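Local structure of probable GGDEF family protein (Chromobacterium violaceum, 3NJA) at residues Asn100-Gln103 with Gln109-His112; Glu83-Ile86 with Gln92-Glu95; Ala53-Val58 with Ala64-Glu69; Gly19-His24 with Gly28-Ser33. The protein is of unknown function but carries a PAS domain that probably senses a signal to regulate cyclic-di-GMP synthesis by a GGDEF domain. All blocks are in the same frame, centred on the assembly; numbering follows the deposited sequence.

Contact 1: Asn100-Gln103 with Gln109-His112; sequences NHIQ and QVDH
Asp111 turns its carboxyl carbon away from its own nitrogen (chi1 -169°), which lays the carboxylate alongside the side chain of Gln103 on the opposing strand, while Asp111 CB rests 3.4 Å from Gln103 O. His112 instead tucks CG in beside its nitrogen (chi1 -70°), and its CB meets Gln103 CG at 4.0 Å. Both residues face Gln103 because the strand carries a classic beta bulge here, in the antiparallel hairpin of strands 93-104 and 110-119. The single carbonyl oxygen Gln103 O serves both amides of the bulge: Asp111 N approaches to 2.7 Å and His112 N to 3.2 Å, each in the carbonyl plane. In return Gln103 N donates to His112 O at 2.9 Å, which closes the hydrogen-bonded pair. Packing alongside is light, with Ile102 touching Val110 through its CG2 branch, 4.1 Å from Val110 CB. A secondary bond runs within the bulge, from His112 ND1 to Asp111 OD1, but it is strongly bent and weak. Beyond the hairpin, His112 pairs with a strand of the second subunit, and its ring meets that of His24 there. The carboxylate of Asp111 could at most favour a protonated His112 ring; the firmer consequence lies in the backbone, where two donors converge on Gln103 O, so both amides of the bulge find an acceptor in one oxygen.

Contact 2: Glu83-Ile86 with Gln92-Glu95; sequences EYRI and QVRE
Ile86 lays its CG1 branch against the CB of Arg94 at 3.6 Å, with CD1 following at 3.9 Å from the same Arg94 CB. The two residues form a hydrogen-bonded antiparallel pair in the hairpin of strands 80-87 and 93-104, part of the PAS-fold sheet. With chi1 at 52°, CG1 of Ile86 stands between its own backbone N and carbonyl carbon, which directs it across the sheet to Arg94. Both backbone bonds of the pair are made: Ile86 N donates to Arg94 O at 2.7 Å, and Arg94 N returns a nearly straight bond to Ile86 O at 3.0 Å. On the other face Arg85 and Glu95 form the next, non-hydrogen-bonded pair, and they meet only through their aliphatic parts, Arg85 CG lying 4.1 Å from Glu95 CG. Their charged ends diverge, with the guanidinium and carboxylate planes 81° apart, and both turn to other subunits: Arg85 NE makes a salt bridge to Asp62 of the second subunit, and Glu95 OE1 one to Arg68 of the third. Ile86 also packs on Ile39 of the second subunit. Between the two pairs, the oxygen that binds Ile86 N also receives a close CA-H...O contact, with Arg85 CA 2.9 Å from Arg94 O.

Contact 3: Ala53-Val58 with Ala64-Glu69; sequences AYFQRV and ARVRRE
The end of helix 51-56 comes closest to helix 63-74 where the CA atoms of Phe55 and Arg67 stand 9.1 Å apart, and no hydrogen bond crosses the gap. What fills it is a cation-pi stack within the helical part of the PAS fold. The guanidinium of Arg67 lies over one face of the Phe55 ring, its CZ 4.0 Å from the ring centroid, with the two planes tilted by 21°. The arginine chain runs extended from CG to NE, which lets its stem share the ring as well: Arg67 CG sits 3.4 Å from Phe55 CZ, while NH2 reaches back over the root of the ring at Phe55 CG. The opposite face of the Phe55 ring is covered by Tyr54 CE2, 3.6 Å above its plane, so the ring is clamped between a neighbour on its own helix and the cation from the other. Deeper in, Val66 brings its CG1 branch to the same ring, and that valine also packs on Tyr84 of the second subunit. The tyrosine meets the valine with its hydroxyl end: Val66 CG1 lies 3.9 Å from Tyr54 OH and equally far from Phe55 CE1.

Contact 4: Gly19-His24 with Gly28-Ser33; sequences GSWVLH and GRLEWS
The turn end of the beta hairpin of strands 19-24 and 30-32 is closed by His24, Arg29 and Glu31. In a His-carboxylate hydrogen bond, His24 NE2 donates to Glu31 OE1 at 2.6 Å; the oxygen lies close to the plane of the imidazole, but the nitrogen approaches from above the carboxylate plane. Over one face of that ring spreads the guanidinium of Arg29, its centre 3.9 Å from the ring centre and the planes 20° apart. Arg29 gets there through bends at chi2 and chi3, which also bring its NH2 to within 3.2 Å of Glu31 OE2 in a salt bridge. The carboxylate would thus probably orient the imidazole and offset the arginine's charge, while Val22 CG1 covers the other ring face. This is the N-terminal hairpin of the PAS fold, and strand 19-24 pairs with a strand of the second subunit. Val22 and Glu31 exchange two backbone bonds, Val22 N to Glu31 O at 3.0 Å and Glu31 N to Val22 O at 2.8 Å. On the face opposite the carboxylate, Leu30 CD1 rests 3.9 Å from Leu23 CB, and Trp21 CB meets Trp32 CD1 at 3.7 Å. Beyond them the Trp32 ring stacks on Phe47. Ser33 N donates to Ser20 O at 3.2 Å, and Ser33 OG weakly caps Ala35 N at the start of helix 34-40.

Contacts 3 and 4 form one end of the extended chain, their centres about 15 Å apart, and meet where Tyr54 CB lies 4.3 Å from Leu30 CD2. Contacts 1 and 2 share strand 93-104 of the C-terminal sheet, with centres about 24 Å apart and nearest atoms about 7 Å apart. The two groups do not touch within a chain: the centres of contacts 2 and 3 are about 46 Å apart, their nearest atoms about 26 Å. All four contacts touch the second subunit, an arrangement consistent with domain swapping. A sulfate about 3 Å from the His101 side chain and glycerol near Tyr84, Tyr54 and Leu23, all probably from the crystallisation liquor, are no evidence of a native ligand.

Contact 1: Asn100-Gln103 with Gln109-His112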
loop_
_atom_site.group_PDB
_atom_site.type_symbol
_atom_site.label_atom_id
_atom_site.label_comp_id
_atom_site.label_asym_id
_atom_site.label_seq_id
_atom_site.Cartn_x
_atom_site.Cartn_y
_atom_site.Cartn_z
ATOM N N ASN B 100 -7.475 -7.999 6.363
ATOM C CA ASN B 100 -6.714 -7.855 7.596
ATOM C C ASN B 100 -6.411 -6.415 7.900
ATOM O O ASN B 100 -6.085 -5.643 7.005
ATOM C CB ASN B 100 -5.411 -8.637 7.532
ATOM C CG ASN B 100 -5.650 -10.127 7.399
ATOM O OD1 ASN B 100 -5.411 -10.894 8.338
ATOM N ND2 ASN B 100 -6.163 -10.540 6.237
ATOM N N HIS B 101 -6.542 -6.078 9.177
ATOM C CA HIS B 101 -6.212 -4.773 9.704
ATOM C C HIS B 101 -5.259 -4.998 10.860
ATOM O O HIS B 101 -5.481 -5.882 11.680
ATOM C CB HIS B 101 -7.474 -4.101 10.223
ATOM C CG HIS B 101 -8.451 -3.747 9.149
ATOM N ND1 HIS B 101 -8.491 -2.503 8.560
ATOM C CD2 HIS B 101 -9.424 -4.476 8.553
ATOM C CE1 HIS B 101 -9.449 -2.474 7.652
ATOM N NE2 HIS B 101 -10.034 -3.658 7.629
ATOM N N ILE B 102 -4.191 -4.213 10.930
ATOM C CA ILE B 102 -3.238 -4.352 12.021
ATOM C C ILE B 102 -3.428 -3.250 13.049
ATOM O O ILE B 102 -3.757 -2.126 12.703
ATOM C CB ILE B 102 -1.811 -4.270 11.503
ATOM C CG1 ILE B 102 -1.696 -5.060 10.202
ATOM C CG2 ILE B 102 -0.818 -4.727 12.578
ATOM C CD1 ILE B 102 -0.296 -5.123 9.658
ATOM N N GLN B 103 -3.214 -3.575 14.315
ATOM C CA GLN B 103 -3.356 -2.597 15.380
ATOM C C GLN B 103 -2.155 -2.718 16.298
ATOM O O GLN B 103 -1.983 -3.733 16.993
ATOM C CB GLN B 103 -4.671 -2.796 16.141
ATOM C CG GLN B 103 -4.530 -3.083 17.637
ATOM C CD GLN B 103 -5.140 -1.992 18.506
ATOM O OE1 GLN B 103 -4.998 -2.007 19.732
ATOM N NE2 GLN B 103 -5.819 -1.038 17.874
ATOM N N GLN B 109 4.985 -3.118 18.227
ATOM C CA GLN B 109 4.447 -4.431 18.537
ATOM C C GLN B 109 2.987 -4.534 18.129
ATOM O O GLN B 109 2.175 -3.666 18.469
ATOM C CB GLN B 109 4.546 -4.671 20.035
ATOM C CG GLN B 109 4.741 -6.113 20.411
ATOM C CD GLN B 109 5.831 -6.264 21.444
ATOM O OE1 GLN B 109 6.259 -7.376 21.756
ATOM N NE2 GLN B 109 6.299 -5.134 21.982
ATOM N N VAL B 110 2.636 -5.598 17.416
ATOM C CA VAL B 110 1.248 -5.737 17.001
ATOM C C VAL B 110 0.401 -6.305 18.128
ATOM O O VAL B 110 0.665 -7.389 18.637
ATOM C CB VAL B 110 1.086 -6.543 15.705
ATOM C CG1 VAL B 110 2.290 -7.456 15.490
ATOM C CG2 VAL B 110 -0.237 -7.306 15.731
ATOM N N ASP B 111 -0.605 -5.536 18.527
ATOM C CA ASP B 111 -1.483 -5.907 19.625
ATOM C C ASP B 111 -2.559 -6.885 19.149
ATOM O O ASP B 111 -2.732 -7.957 19.716
ATOM C CB ASP B 111 -2.129 -4.654 20.218
ATOM C CG ASP B 111 -2.851 -4.931 21.521
ATOM O OD1 ASP B 111 -4.069 -4.666 21.590
ATOM O OD2 ASP B 111 -2.201 -5.413 22.476
ATOM N N HIS B 112 -3.279 -6.489 18.106
ATOM C CA HIS B 112 -4.320 -7.305 17.517
ATOM C C HIS B 112 -4.284 -7.161 16.015
ATOM O O HIS B 112 -3.899 -6.120 15.485
ATOM C CB HIS B 112 -5.699 -6.842 17.983
ATOM C CG HIS B 112 -5.981 -7.117 19.426
ATOM N ND1 HIS B 112 -5.746 -6.190 20.419
ATOM C CD2 HIS B 112 -6.491 -8.211 20.041
ATOM C CE1 HIS B 112 -6.092 -6.705 21.587
ATOM N NE2 HIS B 112 -6.546 -7.929 21.386
#

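Contact 2: Glu83-Ile86 with Gln92-Glu95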
loop_
_atom_site.group_PDB
_atom_site.type_symbol
_atom_site.label_atom_id
_atom_site.label_comp_id
_atom_site.label_asym_id
_atom_site.label_seq_id
_atom_site.Cartn_x
_atom_site.Cartn_y
_atom_site.Cartn_z
ATOM N N GLU B 83 -6.261 -14.495 0.140
ATOM C CA GLU B 83 -7.166 -15.532 -0.348
ATOM C C GLU B 83 -6.606 -16.890 0.018
ATOM O O GLU B 83 -5.399 -17.109 -0.023
ATOM C CB GLU B 83 -7.305 -15.474 -1.863
ATOM C CG GLU B 83 -8.134 -14.344 -2.398
ATOM C CD GLU B 83 -8.752 -14.708 -3.734
ATOM O OE1 GLU B 83 -9.031 -15.914 -3.948
ATOM O OE2 GLU B 83 -8.966 -13.801 -4.566
ATOM N N TYR B 84 -7.486 -17.810 0.362
ATOM C CA TYR B 84 -7.065 -19.164 0.655
ATOM C C TYR B 84 -8.291 -20.052 0.815
ATOM O O TYR B 84 -9.379 -19.587 1.192
ATOM C CB TYR B 84 -6.221 -19.192 1.931
ATOM C CG TYR B 84 -6.974 -18.691 3.144
ATOM C CD1 TYR B 84 -7.814 -19.536 3.866
ATOM C CD2 TYR B 84 -6.858 -17.369 3.562
ATOM C CE1 TYR B 84 -8.506 -19.074 4.970
ATOM C CE2 TYR B 84 -7.544 -16.904 4.663
ATOM C CZ TYR B 84 -8.367 -17.757 5.362
ATOM O OH TYR B 84 -9.051 -17.289 6.456
ATOM N N ARG B 85 -8.114 -21.336 0.521
ATOM C CA ARG B 85 -9.171 -22.297 0.718
ATOM C C ARG B 85 -9.144 -22.763 2.165
ATOM O O ARG B 85 -8.080 -22.831 2.795
ATOM C CB ARG B 85 -8.972 -23.491 -0.207
ATOM C CG ARG B 85 -9.001 -23.144 -1.676
ATOM C CD ARG B 85 -8.465 -24.290 -2.494
ATOM N NE ARG B 85 -7.009 -24.352 -2.459
ATOM C CZ ARG B 85 -6.295 -25.383 -2.900
ATOM N NH1 ARG B 85 -6.907 -26.462 -3.393
ATOM N NH2 ARG B 85 -4.971 -25.339 -2.833
ATOM N N ILE B 86 -10.322 -23.060 2.701
ATOM C CA ILE B 86 -10.407 -23.781 3.952
ATOM C C ILE B 86 -11.073 -25.108 3.656
ATOM O O ILE B 86 -11.613 -25.330 2.564
ATOM C CB ILE B 86 -11.246 -23.050 5.000
ATOM C CG1 ILE B 86 -12.614 -22.686 4.420
ATOM C CG2 ILE B 86 -10.512 -21.823 5.493
ATOM C CD1 ILE B 86 -13.753 -22.908 5.390
ATOM N N GLN B 92 -16.172 -30.352 3.068
ATOM C CA GLN B 92 -16.380 -29.396 1.973
ATOM C C GLN B 92 -15.296 -28.318 1.854
ATOM O O GLN B 92 -14.881 -27.723 2.849
ATOM C CB GLN B 92 -17.762 -28.745 2.078
ATOM C CG GLN B 92 -18.894 -29.643 1.593
ATOM C CD GLN B 92 -18.615 -30.190 0.205
ATOM O OE1 GLN B 92 -18.850 -29.516 -0.803
ATOM N NE2 GLN B 92 -18.092 -31.415 0.147
ATOM N N VAL B 93 -14.861 -28.064 0.623
ATOM C CA VAL B 93 -13.817 -27.074 0.348
ATOM C C VAL B 93 -14.329 -25.679 -0.025
ATOM O O VAL B 93 -15.173 -25.527 -0.908
ATOM C CB VAL B 93 -12.859 -27.574 -0.746
ATOM C CG1 VAL B 93 -12.028 -26.423 -1.305
ATOM C CG2 VAL B 93 -11.969 -28.643 -0.172
ATOM N N ARG B 94 -13.789 -24.660 0.638
ATOM C CA ARG B 94 -14.285 -23.294 0.466
ATOM C C ARG B 94 -13.181 -22.301 0.155
ATOM O O ARG B 94 -12.115 -22.350 0.756
ATOM C CB ARG B 94 -15.045 -22.845 1.719
ATOM C CG ARG B 94 -16.394 -23.539 1.896
ATOM C CD ARG B 94 -17.384 -23.057 0.845
ATOM N NE ARG B 94 -18.635 -23.803 0.839
ATOM C CZ ARG B 94 -19.740 -23.400 0.219
ATOM N NH1 ARG B 94 -19.753 -22.252 -0.433
ATOM N NH2 ARG B 94 -20.840 -24.140 0.263
ATOM N N GLU B 95 -13.441 -21.404 -0.792
ATOM C CA GLU B 95 -12.531 -20.293 -1.080
ATOM C C GLU B 95 -12.885 -19.043 -0.271
ATOM O O GLU B 95 -14.014 -18.546 -0.331
ATOM C CB GLU B 95 -12.544 -19.959 -2.564
ATOM C CG GLU B 95 -12.020 -21.072 -3.433
ATOM C CD GLU B 95 -12.213 -20.782 -4.910
ATOM O OE1 GLU B 95 -11.253 -20.305 -5.565
ATOM O OE2 GLU B 95 -13.334 -21.032 -5.412
#

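Contact 3: Ala53-Val58 with Ala64-Glu69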
loop_
_atom_site.group_PDB
_atom_site.type_symbol
_atom_site.label_atom_id
_atom_site.label_comp_id
_atom_site.label_asym_id
_atom_site.label_seq_id
_atom_site.Cartn_x
_atom_site.Cartn_y
_atom_site.Cartn_z
ATOM N N ALA B 53 17.180 16.841 15.190
ATOM C CA ALA B 53 18.023 17.722 14.387
ATOM C C ALA B 53 17.430 17.846 13.000
ATOM O O ALA B 53 17.402 18.920 12.401
ATOM C CB ALA B 53 19.434 17.195 14.306
ATOM N N TYR B 54 16.939 16.726 12.495
ATOM C CA TYR B 54 16.330 16.692 11.180
ATOM C C TYR B 54 15.096 17.602 11.152
ATOM O O TYR B 54 14.893 18.358 10.204
ATOM C CB TYR B 54 15.992 15.242 10.819
ATOM C CG TYR B 54 14.805 15.060 9.916
ATOM C CD1 TYR B 54 14.912 15.265 8.546
ATOM C CD2 TYR B 54 13.579 14.665 10.429
ATOM C CE1 TYR B 54 13.824 15.094 7.707
ATOM C CE2 TYR B 54 12.479 14.471 9.598
ATOM C CZ TYR B 54 12.607 14.690 8.239
ATOM O OH TYR B 54 11.520 14.511 7.413
ATOM N N PHE B 55 14.297 17.558 12.209
ATOM C CA PHE B 55 13.056 18.308 12.211
ATOM C C PHE B 55 13.299 19.813 12.321
ATOM O O PHE B 55 12.519 20.592 11.794
ATOM C CB PHE B 55 12.121 17.802 13.308
ATOM C CG PHE B 55 11.266 16.656 12.875
ATOM C CD1 PHE B 55 10.206 16.862 12.013
ATOM C CD2 PHE B 55 11.524 15.365 13.319
ATOM C CE1 PHE B 55 9.406 15.787 11.594
ATOM C CE2 PHE B 55 10.730 14.293 12.917
ATOM C CZ PHE B 55 9.669 14.503 12.051
ATOM N N GLN B 56 14.382 20.201 12.997
ATOM C CA GLN B 56 14.811 21.599 13.070
ATOM C C GLN B 56 15.203 22.146 11.696
ATOM O O GLN B 56 15.252 23.370 11.497
ATOM C CB GLN B 56 15.988 21.767 14.050
ATOM C CG GLN B 56 15.672 21.426 15.497
ATOM C CD GLN B 56 14.457 22.182 16.021
ATOM O OE1 GLN B 56 13.629 21.614 16.737
ATOM N NE2 GLN B 56 14.338 23.467 15.656
ATOM N N ARG B 57 15.482 21.240 10.753
ATOM C CA ARG B 57 15.900 21.634 9.400
ATOM C C ARG B 57 14.736 21.572 8.416
ATOM O O ARG B 57 14.863 21.948 7.245
ATOM C CB ARG B 57 17.070 20.774 8.907
ATOM C CG ARG B 57 18.410 21.076 9.587
ATOM C CD ARG B 57 19.186 22.152 8.832
ATOM N NE ARG B 57 19.299 23.402 9.580
ATOM C CZ ARG B 57 19.538 24.593 9.029
ATOM N NH1 ARG B 57 19.683 24.703 7.716
ATOM N NH2 ARG B 57 19.627 25.676 9.793
ATOM N N VAL B 58 13.594 21.107 8.909
ATOM C CA VAL B 58 12.403 20.948 8.088
ATOM C C VAL B 58 11.534 22.184 8.210
ATOM O O VAL B 58 11.306 22.663 9.316
ATOM C CB VAL B 58 11.566 19.739 8.555
ATOM C CG1 VAL B 58 10.257 19.672 7.780
ATOM C CG2 VAL B 58 12.350 18.437 8.394
ATOM N N ALA B 64 4.532 19.122 11.519
ATOM C CA ALA B 64 3.462 18.345 12.113
ATOM C C ALA B 64 2.960 17.319 11.102
ATOM O O ALA B 64 2.840 16.132 11.415
ATOM C CB ALA B 64 2.333 19.248 12.567
ATOM N N ARG B 65 2.689 17.790 9.887
ATOM C CA ARG B 65 2.184 16.947 8.816
ATOM C C ARG B 65 3.052 15.707 8.652
ATOM O O ARG B 65 2.568 14.575 8.709
ATOM C CB ARG B 65 2.173 17.721 7.503
ATOM C CG ARG B 65 1.091 17.266 6.514
ATOM C CD ARG B 65 1.409 17.753 5.102
ATOM N NE ARG B 65 2.431 16.895 4.517
ATOM C CZ ARG B 65 3.518 17.322 3.882
ATOM N NH1 ARG B 65 4.376 16.438 3.390
ATOM N NH2 ARG B 65 3.752 18.619 3.738
ATOM N N VAL B 66 4.341 15.942 8.441
ATOM C CA VAL B 66 5.307 14.876 8.264
ATOM C C VAL B 66 5.290 13.916 9.453
ATOM O O VAL B 66 5.212 12.693 9.280
ATOM C CB VAL B 66 6.708 15.453 8.074
ATOM C CG1 VAL B 66 7.756 14.407 8.369
ATOM C CG2 VAL B 66 6.856 16.021 6.660
ATOM N N ARG B 67 5.336 14.460 10.665
ATOM C CA ARG B 67 5.247 13.596 11.835
ATOM C C ARG B 67 4.048 12.662 11.744
ATOM O O ARG B 67 4.180 11.459 11.962
ATOM C CB ARG B 67 5.234 14.387 13.140
ATOM C CG ARG B 67 6.645 14.635 13.664
ATOM C CD ARG B 67 6.659 15.182 15.075
ATOM N NE ARG B 67 7.922 15.869 15.363
ATOM C CZ ARG B 67 8.121 17.178 15.203
ATOM N NH1 ARG B 67 7.136 17.965 14.771
ATOM N NH2 ARG B 67 9.309 17.701 15.477
ATOM N N ARG B 68 2.889 13.212 11.405
ATOM C CA ARG B 68 1.686 12.407 11.292
ATOM C C ARG B 68 1.781 11.371 10.171
ATOM O O ARG B 68 1.350 10.240 10.343
ATOM C CB ARG B 68 0.456 13.287 11.093
ATOM C CG ARG B 68 0.007 13.999 12.340
ATOM C CD ARG B 68 -1.206 14.881 12.059
ATOM N NE ARG B 68 -1.035 15.758 10.899
ATOM C CZ ARG B 68 -0.885 17.082 10.969
ATOM N NH1 ARG B 68 -0.870 17.687 12.149
ATOM N NH2 ARG B 68 -0.760 17.809 9.857
ATOM N N GLU B 69 2.347 11.754 9.031
ATOM C CA GLU B 69 2.419 10.845 7.893
ATOM C C GLU B 69 3.355 9.683 8.169
ATOM O O GLU B 69 3.103 8.559 7.728
ATOM C CB GLU B 69 2.837 11.582 6.621
ATOM C CG GLU B 69 1.784 12.579 6.116
ATOM C CD GLU B 69 2.160 13.233 4.788
ATOM O OE1 GLU B 69 1.356 14.044 4.269
ATOM O OE2 GLU B 69 3.260 12.938 4.265
#

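Contact 4: Gly19-His24 with Gly28-Ser33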
loop_
_atom_site.group_PDB
_atom_site.type_symbol
_atom_site.label_atom_id
_atom_site.label_comp_id
_atom_site.label_asym_id
_atom_site.label_seq_id
_atom_site.Cartn_x
_atom_site.Cartn_y
_atom_site.Cartn_z
ATOM N N GLY B 19 20.482 11.071 -2.022
ATOM C CA GLY B 19 21.028 10.840 -0.698
ATOM C C GLY B 19 20.387 9.619 -0.071
ATOM O O GLY B 19 19.207 9.335 -0.313
ATOM N N SER B 20 21.152 8.880 0.726
ATOM C CA SER B 20 20.563 7.758 1.454
ATOM C C SER B 20 20.860 7.860 2.939
ATOM O O SER B 20 21.897 8.397 3.345
ATOM C CB SER B 20 20.970 6.382 0.875
ATOM O OG SER B 20 22.379 6.241 0.733
ATOM N N TRP B 21 19.939 7.329 3.738
ATOM C CA TRP B 21 19.942 7.564 5.176
ATOM C C TRP B 21 19.359 6.390 5.957
ATOM O O TRP B 21 18.460 5.699 5.482
ATOM C CB TRP B 21 19.103 8.808 5.484
ATOM C CG TRP B 21 17.687 8.636 5.017
ATOM C CD1 TRP B 21 17.174 8.983 3.799
ATOM C CD2 TRP B 21 16.611 8.029 5.747
ATOM N NE1 TRP B 21 15.837 8.647 3.734
ATOM C CE2 TRP B 21 15.471 8.058 4.915
ATOM C CE3 TRP B 21 16.500 7.477 7.029
ATOM C CZ2 TRP B 21 14.238 7.560 5.323
ATOM C CZ3 TRP B 21 15.277 6.981 7.433
ATOM C CH2 TRP B 21 14.162 7.023 6.582
ATOM N N VAL B 22 19.842 6.212 7.182
ATOM C CA VAL B 22 19.286 5.221 8.097
ATOM C C VAL B 22 18.973 5.832 9.461
ATOM O O VAL B 22 19.809 6.521 10.038
ATOM C CB VAL B 22 20.263 4.060 8.311
ATOM C CG1 VAL B 22 19.751 3.143 9.415
ATOM C CG2 VAL B 22 20.479 3.298 7.002
ATOM N N LEU B 23 17.771 5.582 9.973
ATOM C CA LEU B 23 17.411 6.030 11.317
ATOM C C LEU B 23 17.298 4.869 12.301
ATOM O O LEU B 23 16.316 4.116 12.299
ATOM C CB LEU B 23 16.107 6.835 11.309
ATOM C CG LEU B 23 15.569 7.233 12.686
ATOM C CD1 LEU B 23 16.484 8.246 13.351
ATOM C CD2 LEU B 23 14.158 7.787 12.562
ATOM N N HIS B 24 18.310 4.734 13.145
ATOM C CA HIS B 24 18.287 3.727 14.190
ATOM C C HIS B 24 17.287 4.096 15.271
ATOM O O HIS B 24 17.230 5.240 15.705
ATOM C CB HIS B 24 19.686 3.536 14.752
ATOM C CG HIS B 24 20.675 3.120 13.714
ATOM N ND1 HIS B 24 20.746 1.832 13.233
ATOM C CD2 HIS B 24 21.602 3.829 13.029
ATOM C CE1 HIS B 24 21.691 1.759 12.314
ATOM N NE2 HIS B 24 22.227 2.957 12.171
ATOM N N GLY B 28 18.655 5.916 18.171
ATOM C CA GLY B 28 18.205 7.237 17.770
ATOM C C GLY B 28 19.169 7.829 16.764
ATOM O O GLY B 28 18.919 8.894 16.197
ATOM N N ARG B 29 20.276 7.125 16.543
ATOM C CA ARG B 29 21.335 7.593 15.655
ATOM C C ARG B 29 20.801 7.738 14.240
ATOM O O ARG B 29 20.050 6.895 13.772
ATOM C CB ARG B 29 22.515 6.617 15.671
ATOM C CG ARG B 29 23.852 7.236 15.283
ATOM C CD ARG B 29 24.700 6.233 14.515
ATOM N NE ARG B 29 24.443 4.863 14.950
ATOM C CZ ARG B 29 24.833 3.775 14.287
ATOM N NH1 ARG B 29 24.550 2.565 14.761
ATOM N NH2 ARG B 29 25.505 3.896 13.147
ATOM N N LEU B 30 21.178 8.816 13.567
ATOM C CA LEU B 30 20.759 9.013 12.192
ATOM C C LEU B 30 21.971 9.049 11.258
ATOM O O LEU B 30 22.799 9.951 11.351
ATOM C CB LEU B 30 19.950 10.306 12.070
ATOM C CG LEU B 30 19.508 10.667 10.648
ATOM C CD1 LEU B 30 18.640 9.554 10.068
ATOM C CD2 LEU B 30 18.765 11.989 10.613
ATOM N N GLU B 31 22.075 8.071 10.359
ATOM C CA GLU B 31 23.219 7.998 9.452
ATOM C C GLU B 31 22.931 8.690 8.136
ATOM O O GLU B 31 21.962 8.368 7.451
ATOM C CB GLU B 31 23.624 6.549 9.179
ATOM C CG GLU B 31 23.947 5.735 10.427
ATOM C CD GLU B 31 24.455 4.319 10.110
ATOM O OE1 GLU B 31 23.624 3.377 10.003
ATOM O OE2 GLU B 31 25.691 4.152 9.979
ATOM N N TRP B 32 23.784 9.640 7.775
ATOM C CA TRP B 32 23.650 10.318 6.496
ATOM C C TRP B 32 24.841 10.054 5.603
ATOM O O TRP B 32 25.972 10.071 6.073
ATOM C CB TRP B 32 23.515 11.820 6.707
ATOM C CG TRP B 32 22.129 12.234 7.024
ATOM C CD1 TRP B 32 21.052 11.416 7.220
ATOM C CD2 TRP B 32 21.654 13.570 7.183
ATOM N NE1 TRP B 32 19.934 12.165 7.489
ATOM C CE2 TRP B 32 20.276 13.492 7.470
ATOM C CE3 TRP B 32 22.258 14.827 7.104
ATOM C CZ2 TRP B 32 19.493 14.627 7.687
ATOM C CZ3 TRP B 32 21.478 15.954 7.320
ATOM C CH2 TRP B 32 20.111 15.846 7.610
ATOM N N SER B 33 24.587 9.804 4.320
ATOM C CA SER B 33 25.660 9.832 3.335
ATOM C C SER B 33 25.990 11.297 3.095
ATOM O O SER B 33 25.136 12.157 3.284
ATOM C CB SER B 33 25.234 9.166 2.025
ATOM O OG SER B 33 24.317 9.969 1.306
#